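Local atomic coordinates of CIR protein (Plasmodium chabaudi chabaudi, PDB entry 6ZYV), a protein that is of unknown function but belongs to the Plasmodium-interspersed repeat (PIR) family, variant antigens associated with the infected red blood cell. Residues Lys16-Cys21 / Ile92-Tyr97; Cys21-Thr26 / Gly30-Asp35; Asp40-Lys45 / Gly50-Asn55; Lys58-Phe63 / Glu119-Tyr124. The protein carries 5 engineered substitutions. All coordinates share one frame; numbering follows the deposited sequence.

Interaction 1: Lys16-Cys21 / Ile92-Tyr97; sequences KKIDDC and ILWLSY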
loop_
_atom_site.group_PDB
_atom_site.type_symbol
_atom_site.label_atom_id
_atom_site.label_comp_id
_atom_site.label_asym_id
_atom_site.label_seq_id
_atom_site.Cartn_x
_atom_site.Cartn_y
_atom_site.Cartn_z
ATOM N N LYS A 16 -7.370 -3.353 -2.168
ATOM C CA LYS A 16 -8.183 -4.033 -3.181
ATOM C C LYS A 16 -9.473 -3.258 -3.506
ATOM O O LYS A 16 -9.833 -3.089 -4.683
ATOM C CB LYS A 16 -8.496 -5.493 -2.814
ATOM C CG LYS A 16 -9.326 -6.200 -3.906
ATOM C CD LYS A 16 -8.566 -7.336 -4.601
ATOM C CE LYS A 16 -9.406 -8.166 -5.555
ATOM N NZ LYS A 16 -9.889 -7.344 -6.700
ATOM N N LYS A 17 -10.137 -2.739 -2.463
ATOM C CA LYS A 17 -11.369 -1.959 -2.617
ATOM C C LYS A 17 -11.127 -0.714 -3.509
ATOM O O LYS A 17 -11.832 -0.530 -4.504
ATOM C CB LYS A 17 -11.922 -1.549 -1.229
ATOM C CG LYS A 17 -13.304 -2.104 -0.910
ATOM C CD LYS A 17 -13.695 -1.942 0.584
ATOM C CE LYS A 17 -12.748 -2.640 1.565
ATOM N NZ LYS A 17 -12.904 -2.159 2.982
ATOM N N ILE A 18 -10.081 0.090 -3.206
ATOM C CA ILE A 18 -9.804 1.271 -4.006
ATOM C C ILE A 18 -9.319 0.908 -5.424
ATOM O O ILE A 18 -9.692 1.593 -6.373
ATOM C CB ILE A 18 -8.883 2.308 -3.299
ATOM C CG1 ILE A 18 -8.961 3.674 -3.998
ATOM C CG2 ILE A 18 -7.441 1.833 -3.183
ATOM C CD1 ILE A 18 -10.386 4.199 -4.178
ATOM N N ASP A 19 -8.559 -0.185 -5.584
ATOM C CA ASP A 19 -8.112 -0.628 -6.901
ATOM C C ASP A 19 -9.290 -0.880 -7.849
ATOM O O ASP A 19 -9.318 -0.326 -8.954
ATOM C CB ASP A 19 -7.257 -1.906 -6.799
ATOM C CG ASP A 19 -5.771 -1.684 -6.670
ATOM O OD1 ASP A 19 -5.319 -0.563 -6.946
ATOM O OD2 ASP A 19 -5.055 -2.638 -6.275
ATOM N N ASP A 20 -10.267 -1.690 -7.420
ATOM C CA ASP A 20 -11.418 -1.994 -8.259
ATOM C C ASP A 20 -12.236 -0.745 -8.610
ATOM O O ASP A 20 -12.849 -0.702 -9.678
ATOM C CB ASP A 20 -12.301 -3.055 -7.576
ATOM C CG ASP A 20 -11.547 -4.327 -7.207
ATOM O OD1 ASP A 20 -10.491 -4.594 -7.824
ATOM O OD2 ASP A 20 -12.007 -5.051 -6.293
ATOM N N CYS A 21 -12.215 0.283 -7.762
ATOM C CA CYS A 21 -13.022 1.469 -7.973
ATOM C C CYS A 21 -12.334 2.627 -8.615
ATOM O O CYS A 21 -12.960 3.681 -8.666
ATOM C CB CYS A 21 -13.652 1.905 -6.660
ATOM S SG CYS A 21 -15.127 0.971 -6.210
ATOM N N ILE A 92 1.706 5.420 0.007
ATOM C CA ILE A 92 2.653 5.947 -0.977
ATOM C C ILE A 92 3.246 4.832 -1.853
ATOM O O ILE A 92 3.539 5.070 -3.022
ATOM C CB ILE A 92 3.700 6.839 -0.276
ATOM C CG1 ILE A 92 2.988 8.131 0.213
ATOM C CG2 ILE A 92 4.906 7.177 -1.181
ATOM C CD1 ILE A 92 3.765 8.956 1.181
ATOM N N LEU A 93 3.306 3.601 -1.346
ATOM C CA LEU A 93 3.718 2.438 -2.128
ATOM C C LEU A 93 2.626 2.159 -3.165
ATOM O O LEU A 93 2.937 1.935 -4.330
ATOM C CB LEU A 93 3.922 1.203 -1.215
ATOM C CG LEU A 93 4.269 -0.101 -1.933
ATOM C CD1 LEU A 93 5.608 0.044 -2.703
ATOM C CD2 LEU A 93 4.295 -1.299 -0.932
ATOM N N TRP A 94 1.337 2.220 -2.755
ATOM C CA TRP A 94 0.216 2.018 -3.667
ATOM C C TRP A 94 0.217 3.124 -4.721
ATOM O O TRP A 94 0.031 2.845 -5.907
ATOM C CB TRP A 94 -1.124 2.007 -2.901
ATOM C CG TRP A 94 -2.332 1.982 -3.799
ATOM C CD1 TRP A 94 -2.855 0.894 -4.447
ATOM C CD2 TRP A 94 -3.126 3.120 -4.209
ATOM N NE1 TRP A 94 -3.956 1.279 -5.180
ATOM C CE2 TRP A 94 -4.145 2.639 -5.043
ATOM C CE3 TRP A 94 -3.113 4.494 -3.895
ATOM C CZ2 TRP A 94 -5.131 3.494 -5.591
ATOM C CZ3 TRP A 94 -4.061 5.334 -4.462
ATOM C CH2 TRP A 94 -5.053 4.835 -5.304
ATOM N N LEU A 95 0.446 4.379 -4.297
ATOM C CA LEU A 95 0.482 5.518 -5.188
ATOM C C LEU A 95 1.586 5.357 -6.240
ATOM O O LEU A 95 1.347 5.642 -7.415
ATOM C CB LEU A 95 0.627 6.816 -4.382
ATOM C CG LEU A 95 0.553 8.113 -5.199
ATOM C CD1 LEU A 95 -0.742 8.203 -5.994
ATOM C CD2 LEU A 95 0.752 9.338 -4.292
ATOM N N SER A 96 2.766 4.839 -5.838
ATOM C CA SER A 96 3.886 4.580 -6.755
ATOM C C SER A 96 3.497 3.545 -7.786
ATOM O O SER A 96 3.812 3.700 -8.959
ATOM C CB SER A 96 5.109 4.093 -5.988
ATOM O OG SER A 96 5.444 5.072 -5.028
ATOM N N TYR A 97 2.801 2.490 -7.355
ATOM C CA TYR A 97 2.307 1.445 -8.234
ATOM C C TYR A 97 1.341 2.057 -9.276
ATOM O O TYR A 97 1.481 1.774 -10.458
ATOM C CB TYR A 97 1.668 0.296 -7.411
ATOM C CG TYR A 97 0.546 -0.420 -8.121
ATOM C CD1 TYR A 97 0.811 -1.352 -9.114
ATOM C CD2 TYR A 97 -0.785 -0.125 -7.840
ATOM C CE1 TYR A 97 -0.218 -1.982 -9.801
ATOM C CE2 TYR A 97 -1.822 -0.715 -8.547
ATOM C CZ TYR A 97 -1.539 -1.658 -9.519
ATOM O OH TYR A 97 -2.567 -2.272 -10.214
#
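The indole of W94 meets helix 8-20 in two ways at once: the methyl CG2 of I18 stands 3.6 Å above the plane of the indole, displaced toward its rim, while the carboxylate of D19 sits at the edge. The phenol ring of Y97 is also met at its edge, its CE2 standing 3.8 Å from D19 OD1. One carboxylate oxygen thus touches two aromatic rims.

The polar half is a single hydrogen bond from W94 NE1 to D19 OD1, 2.9 Å long and nearly straight, with 169° at the hydrogen. The acceptor lies almost exactly in the indole plane, yet the nitrogen approaches that oxygen from above the carboxylate, tilted well out of its plane. The bond satisfies the one polar atom of a buried indole and helps to fix the rotation of the ring. W94 carries CG anti to the backbone N (chi1 173°), which sends the indole across to helix 8-20.

The apolar half rests on I18 CG2, which comes to 3.7 Å from W94 CZ2; the two side chains cross at about a right angle. The indole spans helices whose segment axes are 12.4 Å apart at closest approach. They run in the same general direction, with a crossing angle of -27°. Around this pairing in the all-helical ectodomain, Y158 of helix 154-174 stacks on Y97 and touches W94, and helices 110-118 and 134-149 pack against other side chains of segment 92-97.

Interaction 2: Cys21-Thr26 / Gly30-Asp35; sequences CLQIDT and GVCSDD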
loop_
_atom_site.group_PDB
_atom_site.type_symbol
_atom_site.label_atom_id
_atom_site.label_comp_id
_atom_site.label_asym_id
_atom_site.label_seq_id
_atom_site.Cartn_x
_atom_site.Cartn_y
_atom_site.Cartn_z
ATOM N N CYS A 21 -12.215 0.283 -7.762
ATOM C CA CYS A 21 -13.022 1.469 -7.973
ATOM C C CYS A 21 -12.334 2.627 -8.615
ATOM O O CYS A 21 -12.960 3.681 -8.666
ATOM C CB CYS A 21 -13.652 1.905 -6.660
ATOM S SG CYS A 21 -15.127 0.971 -6.210
ATOM N N LEU A 22 -11.086 2.492 -9.080
ATOM C CA LEU A 22 -10.370 3.656 -9.590
ATOM C C LEU A 22 -10.990 4.297 -10.856
ATOM O O LEU A 22 -10.730 5.475 -11.119
ATOM C CB LEU A 22 -8.880 3.375 -9.771
ATOM C CG LEU A 22 -7.937 4.450 -9.202
ATOM C CD1 LEU A 22 -8.324 4.890 -7.781
ATOM C CD2 LEU A 22 -6.522 3.971 -9.205
ATOM N N GLN A 23 -11.834 3.562 -11.600
ATOM C CA GLN A 23 -12.556 4.085 -12.771
ATOM C C GLN A 23 -11.661 4.626 -13.904
ATOM O O GLN A 23 -12.165 5.266 -14.830
ATOM C CB GLN A 23 -13.583 5.155 -12.343
ATOM C CG GLN A 23 -15.031 4.681 -12.359
ATOM C CD GLN A 23 -15.297 3.616 -11.331
ATOM O OE1 GLN A 23 -15.304 2.416 -11.635
ATOM N NE2 GLN A 23 -15.529 4.033 -10.089
ATOM N N ILE A 24 -10.354 4.367 -13.844
ATOM C CA ILE A 24 -9.428 4.827 -14.871
ATOM C C ILE A 24 -9.309 3.777 -15.964
ATOM O O ILE A 24 -8.930 2.639 -15.696
ATOM C CB ILE A 24 -8.059 5.194 -14.255
ATOM C CG1 ILE A 24 -8.204 6.374 -13.292
ATOM C CG2 ILE A 24 -7.024 5.489 -15.334
ATOM C CD1 ILE A 24 -7.163 6.447 -12.378
ATOM N N ASP A 25 -9.671 4.166 -17.188
ATOM C CA ASP A 25 -9.657 3.357 -18.410
ATOM C C ASP A 25 -8.358 2.553 -18.633
ATOM O O ASP A 25 -8.415 1.356 -18.924
ATOM C CB ASP A 25 -9.974 4.241 -19.645
ATOM C CG ASP A 25 -9.359 5.643 -19.627
ATOM O OD1 ASP A 25 -9.736 6.450 -18.740
ATOM O OD2 ASP A 25 -8.505 5.934 -20.508
ATOM N N THR A 26 -7.200 3.215 -18.487
ATOM C CA THR A 26 -5.885 2.610 -18.689
ATOM C C THR A 26 -5.505 1.608 -17.592
ATOM O O THR A 26 -4.716 0.697 -17.841
ATOM C CB THR A 26 -4.830 3.705 -18.866
ATOM O OG1 THR A 26 -4.682 4.418 -17.638
ATOM C CG2 THR A 26 -5.193 4.683 -19.970
ATOM N N GLY A 30 -10.451 -4.549 -11.745
ATOM C CA GLY A 30 -11.768 -5.088 -11.444
ATOM C C GLY A 30 -12.910 -4.091 -11.519
ATOM O O GLY A 30 -12.720 -2.936 -11.914
ATOM N N VAL A 31 -14.120 -4.547 -11.144
ATOM C CA VAL A 31 -15.346 -3.744 -11.156
ATOM C C VAL A 31 -15.572 -3.072 -9.809
ATOM O O VAL A 31 -15.356 -3.680 -8.762
ATOM C CB VAL A 31 -16.581 -4.567 -11.600
ATOM C CG1 VAL A 31 -17.805 -3.676 -11.787
ATOM C CG2 VAL A 31 -16.288 -5.315 -12.883
ATOM N N CYS A 32 -15.986 -1.808 -9.844
ATOM C CA CYS A 32 -16.217 -1.017 -8.651
ATOM C C CYS A 32 -17.431 -1.480 -7.859
ATOM O O CYS A 32 -18.563 -1.378 -8.338
ATOM C CB CYS A 32 -16.316 0.461 -9.006
ATOM S SG CYS A 32 -16.531 1.549 -7.577
ATOM N N SER A 33 -17.190 -1.939 -6.623
ATOM C CA SER A 33 -18.227 -2.400 -5.704
ATOM C C SER A 33 -19.137 -1.260 -5.188
ATOM O O SER A 33 -20.234 -1.527 -4.702
ATOM C CB SER A 33 -17.579 -3.105 -4.520
ATOM O OG SER A 33 -16.681 -2.230 -3.857
ATOM N N ASP A 34 -18.688 -0.012 -5.276
ATOM C CA ASP A 34 -19.472 1.134 -4.823
ATOM C C ASP A 34 -19.010 2.376 -5.591
ATOM O O ASP A 34 -17.904 2.863 -5.363
ATOM C CB ASP A 34 -19.300 1.327 -3.305
ATOM C CG ASP A 34 -20.012 2.530 -2.709
ATOM O OD1 ASP A 34 -20.958 3.032 -3.339
ATOM O OD2 ASP A 34 -19.604 2.982 -1.615
ATOM N N ASP A 35 -19.854 2.890 -6.487
ATOM C CA ASP A 35 -19.533 4.063 -7.304
ATOM C C ASP A 35 -19.315 5.348 -6.512
ATOM O O ASP A 35 -18.723 6.285 -7.041
ATOM C CB ASP A 35 -20.615 4.285 -8.367
ATOM C CG ASP A 35 -20.679 3.194 -9.417
ATOM O OD1 ASP A 35 -19.668 2.465 -9.586
ATOM O OD2 ASP A 35 -21.728 3.080 -10.082
#
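The disulfide C21-C32 is the covalent link here, its SG atoms 2.0 Å apart and the torsion about the sulfur-sulfur bond 87°, close to the relaxed right angle. The two cysteines enter it differently. In C21 the SG is anti to the carbonyl carbon and beside the backbone N (chi1 -80°), whereas in C32 it is anti to the backbone N. The CA atoms of the pair are brought to 4.1 Å.

Van der Waals contacts surround the bridge. The side chain of Q23 bends at its second torsion so that its amide end lies alongside C32, with Q23 OE1 3.4 Å from C32 CB and Q23 NE2 3.7 Å from C32 SG. C21 SG also lies against the backbone just after C32, 3.6 Å from S33 N.

Such a staple is a familiar way of closing a short loop that lacks regular structure. C21 is the first residue to leave helical geometry after helix 8-20, and the bridge ties this helix exit to the extended chain eleven residues on, within the long connection leading to helix 55-71.

Hydrogen bonds between the two segments are absent, and two polar groups have partners beyond the segments. The carbonyl O of C21 accepts from the hydroxyl of Y38, and D34 OD1 bonds with T36 OG1. L22, meanwhile, turns inward onto W94 and I98 of helix 81-101.

Interaction 3: Asp40-Lys45 / Gly50-Asn55; sequences DYCPMK and GQCETN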
loop_
_atom_site.group_PDB
_atom_site.type_symbol
_atom_site.label_atom_id
_atom_site.label_comp_id
_atom_site.label_asym_id
_atom_site.label_seq_id
_atom_site.Cartn_x
_atom_site.Cartn_y
_atom_site.Cartn_z
ATOM N N ASP A 40 -16.713 11.524 -1.496
ATOM C CA ASP A 40 -16.527 12.500 -0.414
ATOM C C ASP A 40 -15.157 13.184 -0.454
ATOM O O ASP A 40 -14.992 14.249 0.129
ATOM C CB ASP A 40 -16.658 11.801 0.954
ATOM C CG ASP A 40 -18.090 11.485 1.390
ATOM O OD1 ASP A 40 -18.991 12.338 1.157
ATOM O OD2 ASP A 40 -18.305 10.389 1.982
ATOM N N TYR A 41 -14.164 12.550 -1.099
ATOM C CA TYR A 41 -12.785 13.026 -1.158
ATOM C C TYR A 41 -12.357 13.568 -2.528
ATOM O O TYR A 41 -11.182 13.867 -2.713
ATOM C CB TYR A 41 -11.826 11.934 -0.665
ATOM C CG TYR A 41 -12.253 11.370 0.672
ATOM C CD1 TYR A 41 -12.315 12.176 1.799
ATOM C CD2 TYR A 41 -12.715 10.070 0.782
ATOM C CE1 TYR A 41 -12.768 11.687 3.017
ATOM C CE2 TYR A 41 -13.134 9.554 2.002
ATOM C CZ TYR A 41 -13.168 10.372 3.120
ATOM O OH TYR A 41 -13.614 9.917 4.339
ATOM N N CYS A 42 -13.298 13.729 -3.463
ATOM C CA CYS A 42 -13.040 14.278 -4.791
ATOM C C CYS A 42 -12.633 15.750 -4.678
ATOM O O CYS A 42 -13.178 16.476 -3.845
ATOM C CB CYS A 42 -14.272 14.113 -5.681
ATOM S SG CYS A 42 -14.511 12.433 -6.320
ATOM N N PRO A 43 -11.651 16.201 -5.477
ATOM C CA PRO A 43 -11.237 17.614 -5.380
ATOM C C PRO A 43 -12.341 18.562 -5.821
ATOM O O PRO A 43 -13.158 18.227 -6.676
ATOM C CB PRO A 43 -10.031 17.729 -6.321
ATOM C CG PRO A 43 -9.749 16.358 -6.815
ATOM C CD PRO A 43 -10.900 15.461 -6.509
ATOM N N MET A 44 -12.324 19.773 -5.279
ATOM C CA MET A 44 -13.257 20.804 -5.678
ATOM C C MET A 44 -12.988 21.214 -7.131
ATOM O O MET A 44 -11.837 21.244 -7.567
ATOM C CB MET A 44 -13.062 22.026 -4.801
ATOM C CG MET A 44 -13.928 22.039 -3.585
ATOM S SD MET A 44 -14.042 23.744 -3.007
ATOM C CE MET A 44 -12.289 24.084 -2.638
ATOM N N LYS A 45 -14.048 21.540 -7.872
ATOM C CA LYS A 45 -13.930 21.982 -9.256
ATOM C C LYS A 45 -14.656 23.323 -9.358
ATOM O O LYS A 45 -15.877 23.380 -9.174
ATOM C CB LYS A 45 -14.563 20.956 -10.217
ATOM C CG LYS A 45 -14.218 21.220 -11.680
ATOM C CD LYS A 45 -15.321 20.792 -12.653
ATOM C CE LYS A 45 -15.059 21.293 -14.060
ATOM N NZ LYS A 45 -16.212 21.033 -14.969
ATOM N N GLY A 50 -16.769 18.497 -5.756
ATOM C CA GLY A 50 -16.163 17.675 -6.791
ATOM C C GLY A 50 -16.880 16.388 -7.123
ATOM O O GLY A 50 -17.467 15.736 -6.249
ATOM N N GLN A 51 -16.805 16.007 -8.406
ATOM C CA GLN A 51 -17.397 14.772 -8.924
ATOM C C GLN A 51 -16.332 13.761 -9.424
ATOM O O GLN A 51 -16.682 12.615 -9.689
ATOM C CB GLN A 51 -18.421 15.082 -10.041
ATOM C CG GLN A 51 -19.709 15.771 -9.566
ATOM C CD GLN A 51 -20.736 15.925 -10.682
ATOM O OE1 GLN A 51 -21.275 17.019 -10.932
ATOM N NE2 GLN A 51 -21.038 14.828 -11.381
ATOM N N CYS A 52 -15.051 14.179 -9.528
ATOM C CA CYS A 52 -13.887 13.414 -9.996
ATOM C C CYS A 52 -13.923 13.258 -11.508
ATOM O O CYS A 52 -14.129 12.157 -12.012
ATOM C CB CYS A 52 -13.728 12.070 -9.284
ATOM S SG CYS A 52 -12.968 12.170 -7.633
ATOM N N GLU A 53 -13.728 14.361 -12.237
ATOM C CA GLU A 53 -13.781 14.363 -13.698
ATOM C C GLU A 53 -12.552 13.704 -14.334
ATOM O O GLU A 53 -12.692 12.862 -15.223
ATOM C CB GLU A 53 -13.958 15.802 -14.212
ATOM C CG GLU A 53 -14.016 15.919 -15.727
ATOM C CD GLU A 53 -14.068 17.342 -16.258
ATOM O OE1 GLU A 53 -13.815 18.288 -15.473
ATOM O OE2 GLU A 53 -14.355 17.511 -17.466
ATOM N N THR A 54 -11.356 14.074 -13.871
ATOM C CA THR A 54 -10.126 13.527 -14.423
ATOM C C THR A 54 -9.625 12.290 -13.655
ATOM O O THR A 54 -10.084 12.007 -12.544
ATOM C CB THR A 54 -9.053 14.626 -14.542
ATOM O OG1 THR A 54 -8.546 14.951 -13.250
ATOM C CG2 THR A 54 -9.567 15.875 -15.245
ATOM N N ASN A 55 -8.694 11.547 -14.279
ATOM C CA ASN A 55 -8.022 10.379 -13.724
ATOM C C ASN A 55 -7.190 10.781 -12.506
ATOM O O ASN A 55 -7.140 10.035 -11.530
ATOM C CB ASN A 55 -7.105 9.754 -14.776
ATOM C CG ASN A 55 -7.853 9.069 -15.879
ATOM O OD1 ASN A 55 -9.003 8.641 -15.696
ATOM N ND2 ASN A 55 -7.217 8.951 -17.046
HETATM O O HOH W 1 -13.303 16.496 -8.770
#
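C42 lies against the strip from G50 to C52: C42 CB is 3.6 Å from G50 O, and C42 SG is bonded to C52 SG at 2.0 Å. Both cysteines hold the sulfur anti to the carbonyl carbon, with chi1 near -80°, and the torsion about the sulfur-sulfur bond is -113°. The ring of P43 flanks the bridge, its CD 4.0 Å from C52 SG.

Backbone supplies the next layer. The carbonyl O of P43 takes a CA-H...O contact from G50 CA at 3.1 Å, an approach that leaves no space for a side chain at that position. The same oxygen accepts from a water 2.7 Å away, and this water in turn accepts from C52 N, so a solvent molecule spans the two segments where no direct hydrogen bond does.

Farther out, K45 and E53 cross obliquely. K45 NZ is 3.7 Å from E53 OE1, a long salt bridge, while the aliphatic K45 CE comes slightly nearer to the same oxygen. Both residues are exposed, and the pairing is probably weak.

The bridge closes a short irregular loop, its two arms running at about a right angle, just ahead of helix 55-71, whose N-cap is T54. Its chemistry implies a division of labour: a covalent bond sets the separation of the two segments, one water bridges P43 O and C52 N, and the surface charges add a looser electrostatic link.

Interaction 4: Lys58-Phe63 / Glu119-Tyr124; sequences KISAGF and ETNTNY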
loop_
_atom_site.group_PDB
_atom_site.type_symbol
_atom_site.label_atom_id
_atom_site.label_comp_id
_atom_site.label_asym_id
_atom_site.label_seq_id
_atom_site.Cartn_x
_atom_site.Cartn_y
_atom_site.Cartn_z
ATOM N N LYS A 58 -9.490 11.193 -9.508
ATOM C CA LYS A 58 -9.884 9.892 -8.967
ATOM C C LYS A 58 -8.759 9.267 -8.138
ATOM O O LYS A 58 -9.030 8.696 -7.081
ATOM C CB LYS A 58 -10.303 8.944 -10.105
ATOM C CG LYS A 58 -11.547 9.399 -10.858
ATOM C CD LYS A 58 -11.810 8.530 -12.093
ATOM C CE LYS A 58 -12.879 9.126 -12.972
ATOM N NZ LYS A 58 -12.550 9.004 -14.424
ATOM N N ILE A 59 -7.499 9.372 -8.622
ATOM C CA ILE A 59 -6.329 8.840 -7.911
ATOM C C ILE A 59 -6.136 9.610 -6.616
ATOM O O ILE A 59 -5.905 9.009 -5.574
ATOM C CB ILE A 59 -5.046 8.892 -8.792
ATOM C CG1 ILE A 59 -5.166 7.941 -9.982
ATOM C CG2 ILE A 59 -3.806 8.542 -7.970
ATOM C CD1 ILE A 59 -4.167 8.241 -11.115
ATOM N N SER A 60 -6.262 10.943 -6.679
ATOM C CA SER A 60 -6.120 11.803 -5.525
ATOM C C SER A 60 -7.169 11.457 -4.459
ATOM O O SER A 60 -6.816 11.280 -3.291
ATOM C CB SER A 60 -6.248 13.263 -5.953
ATOM O OG SER A 60 -6.286 14.155 -4.853
ATOM N N ALA A 61 -8.447 11.313 -4.870
ATOM C CA ALA A 61 -9.536 10.981 -3.961
ATOM C C ALA A 61 -9.374 9.568 -3.385
ATOM O O ALA A 61 -9.661 9.354 -2.217
ATOM C CB ALA A 61 -10.864 11.114 -4.686
ATOM N N GLY A 62 -8.897 8.634 -4.209
ATOM C CA GLY A 62 -8.643 7.249 -3.808
ATOM C C GLY A 62 -7.517 7.126 -2.802
ATOM O O GLY A 62 -7.580 6.309 -1.886
ATOM N N PHE A 63 -6.496 7.961 -2.954
ATOM C CA PHE A 63 -5.353 8.005 -2.057
ATOM C C PHE A 63 -5.773 8.549 -0.682
ATOM O O PHE A 63 -5.357 8.009 0.339
ATOM C CB PHE A 63 -4.233 8.868 -2.666
ATOM C CG PHE A 63 -3.030 9.041 -1.773
ATOM C CD1 PHE A 63 -2.045 8.064 -1.707
ATOM C CD2 PHE A 63 -2.890 10.175 -0.988
ATOM C CE1 PHE A 63 -0.945 8.219 -0.872
ATOM C CE2 PHE A 63 -1.795 10.330 -0.161
ATOM C CZ PHE A 63 -0.832 9.345 -0.103
ATOM N N GLU A 119 -1.940 17.402 -2.246
ATOM C CA GLU A 119 -1.947 18.572 -1.369
ATOM C C GLU A 119 -2.934 19.659 -1.876
ATOM O O GLU A 119 -3.437 20.444 -1.094
ATOM C CB GLU A 119 -0.532 19.110 -1.192
ATOM C CG GLU A 119 0.341 18.100 -0.472
ATOM C CD GLU A 119 1.737 18.573 -0.122
ATOM O OE1 GLU A 119 2.306 18.049 0.864
ATOM O OE2 GLU A 119 2.262 19.464 -0.832
ATOM N N THR A 120 -3.287 19.592 -3.165
ATOM C CA THR A 120 -4.176 20.461 -3.902
ATOM C C THR A 120 -5.668 20.091 -3.651
ATOM O O THR A 120 -6.542 20.945 -3.798
ATOM C CB THR A 120 -3.671 20.402 -5.336
ATOM O OG1 THR A 120 -2.768 21.506 -5.536
ATOM C CG2 THR A 120 -4.735 20.349 -6.370
ATOM N N ASN A 121 -5.948 18.843 -3.255
ATOM C CA ASN A 121 -7.289 18.395 -2.925
ATOM C C ASN A 121 -7.651 18.959 -1.545
ATOM O O ASN A 121 -6.938 18.735 -0.562
ATOM C CB ASN A 121 -7.323 16.884 -2.882
ATOM C CG ASN A 121 -8.694 16.306 -2.922
ATOM O OD1 ASN A 121 -9.647 16.825 -2.323
ATOM N ND2 ASN A 121 -8.826 15.211 -3.641
ATOM N N THR A 122 -8.773 19.676 -1.465
ATOM C CA THR A 122 -9.207 20.292 -0.202
ATOM C C THR A 122 -9.534 19.270 0.913
ATOM O O THR A 122 -9.435 19.574 2.103
ATOM C CB THR A 122 -10.357 21.236 -0.483
ATOM O OG1 THR A 122 -10.616 21.964 0.707
ATOM C CG2 THR A 122 -11.614 20.510 -0.985
ATOM N N ASN A 123 -9.834 18.040 0.518
ATOM C CA ASN A 123 -10.165 16.932 1.401
ATOM C C ASN A 123 -8.982 16.301 2.111
ATOM O O ASN A 123 -9.165 15.561 3.077
ATOM C CB ASN A 123 -10.926 15.899 0.602
ATOM C CG ASN A 123 -12.250 16.463 0.164
ATOM O OD1 ASN A 123 -13.132 16.667 0.974
ATOM N ND2 ASN A 123 -12.410 16.766 -1.106
ATOM N N TYR A 124 -7.763 16.582 1.629
ATOM C CA TYR A 124 -6.550 16.068 2.215
ATOM C C TYR A 124 -6.292 16.763 3.568
ATOM O O TYR A 124 -6.073 16.086 4.570
ATOM C CB TYR A 124 -5.379 16.286 1.238
ATOM C CG TYR A 124 -4.059 15.779 1.753
ATOM C CD1 TYR A 124 -3.850 14.426 1.971
ATOM C CD2 TYR A 124 -3.007 16.648 1.993
ATOM C CE1 TYR A 124 -2.630 13.949 2.424
ATOM C CE2 TYR A 124 -1.776 16.183 2.442
ATOM C CZ TYR A 124 -1.596 14.833 2.666
ATOM O OH TYR A 124 -0.397 14.350 3.129
#
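N121 uses both ends of its side-chain amide, and its OD1 is gripped twice within its own segment. N123 ND2 donates to N121 OD1 at 3.0 Å, in the carbonyl plane, and the backbone N123 N donates to the same oxygen at 3.1 Å from a direction tilted 31° out of that plane. The nitrogen end reaches across the contact: N121 ND2 gives a hydrogen bond of 3.0 Å to S60 OG that is almost straight, 172° at the hydrogen, with the serine oxygen lying essentially in the amide plane. A second acceptor for N121 ND2 is the backbone O of Y41. Together these bonds fix the rotation of the amide and settle which end is oxygen.

The torsions aim both partners at one another. S60 has OG anti to the backbone N (chi1 173°), and N121 likewise sets CG anti to its own N, which points OG and the amide at each other. Beyond the hydrogen bond there is little contact; N121 CB lies 3.5 Å from S60 OG.

The motif is an asparagine N-cap, a standard way to start a helix: N121 precedes helix 122-127, and its oxygen takes up the N-H of N123, one of those in the first turn that have no carbonyl of a preceding helical turn to bond. The same residue docks that helix start on the N-terminal half of helix 55-71, a buried junction. The hydroxyl of S60 is also bonded to the carbonyl O of H117 at the end of helix 110-118. Alongside, F63 and Y124 meet Y114 of that helix, F63 with its ring plane nearly perpendicular and Y124 through a bond between the two hydroxyls.

From the N terminus, helix 8-20 supplies the first half of interaction 1, whose partner on helix 81-101 closes a loop of 70 intervening residues. Interaction 2 shares C21 with it and closes a much shorter loop directly after the helix; interaction 3 closes another in the same connection, in series with interaction 2. Both lie within the span of interaction 1. Interaction 4 opens on helix 55-71 and closes beyond helix 110-118, so it crosses interaction 1, and the two touch where I18 and W94 pack on G62 and F63. Interaction 3 adjoins interaction 4, their centres about 8 Å apart, joining the disulfide-closed connection to the helical body.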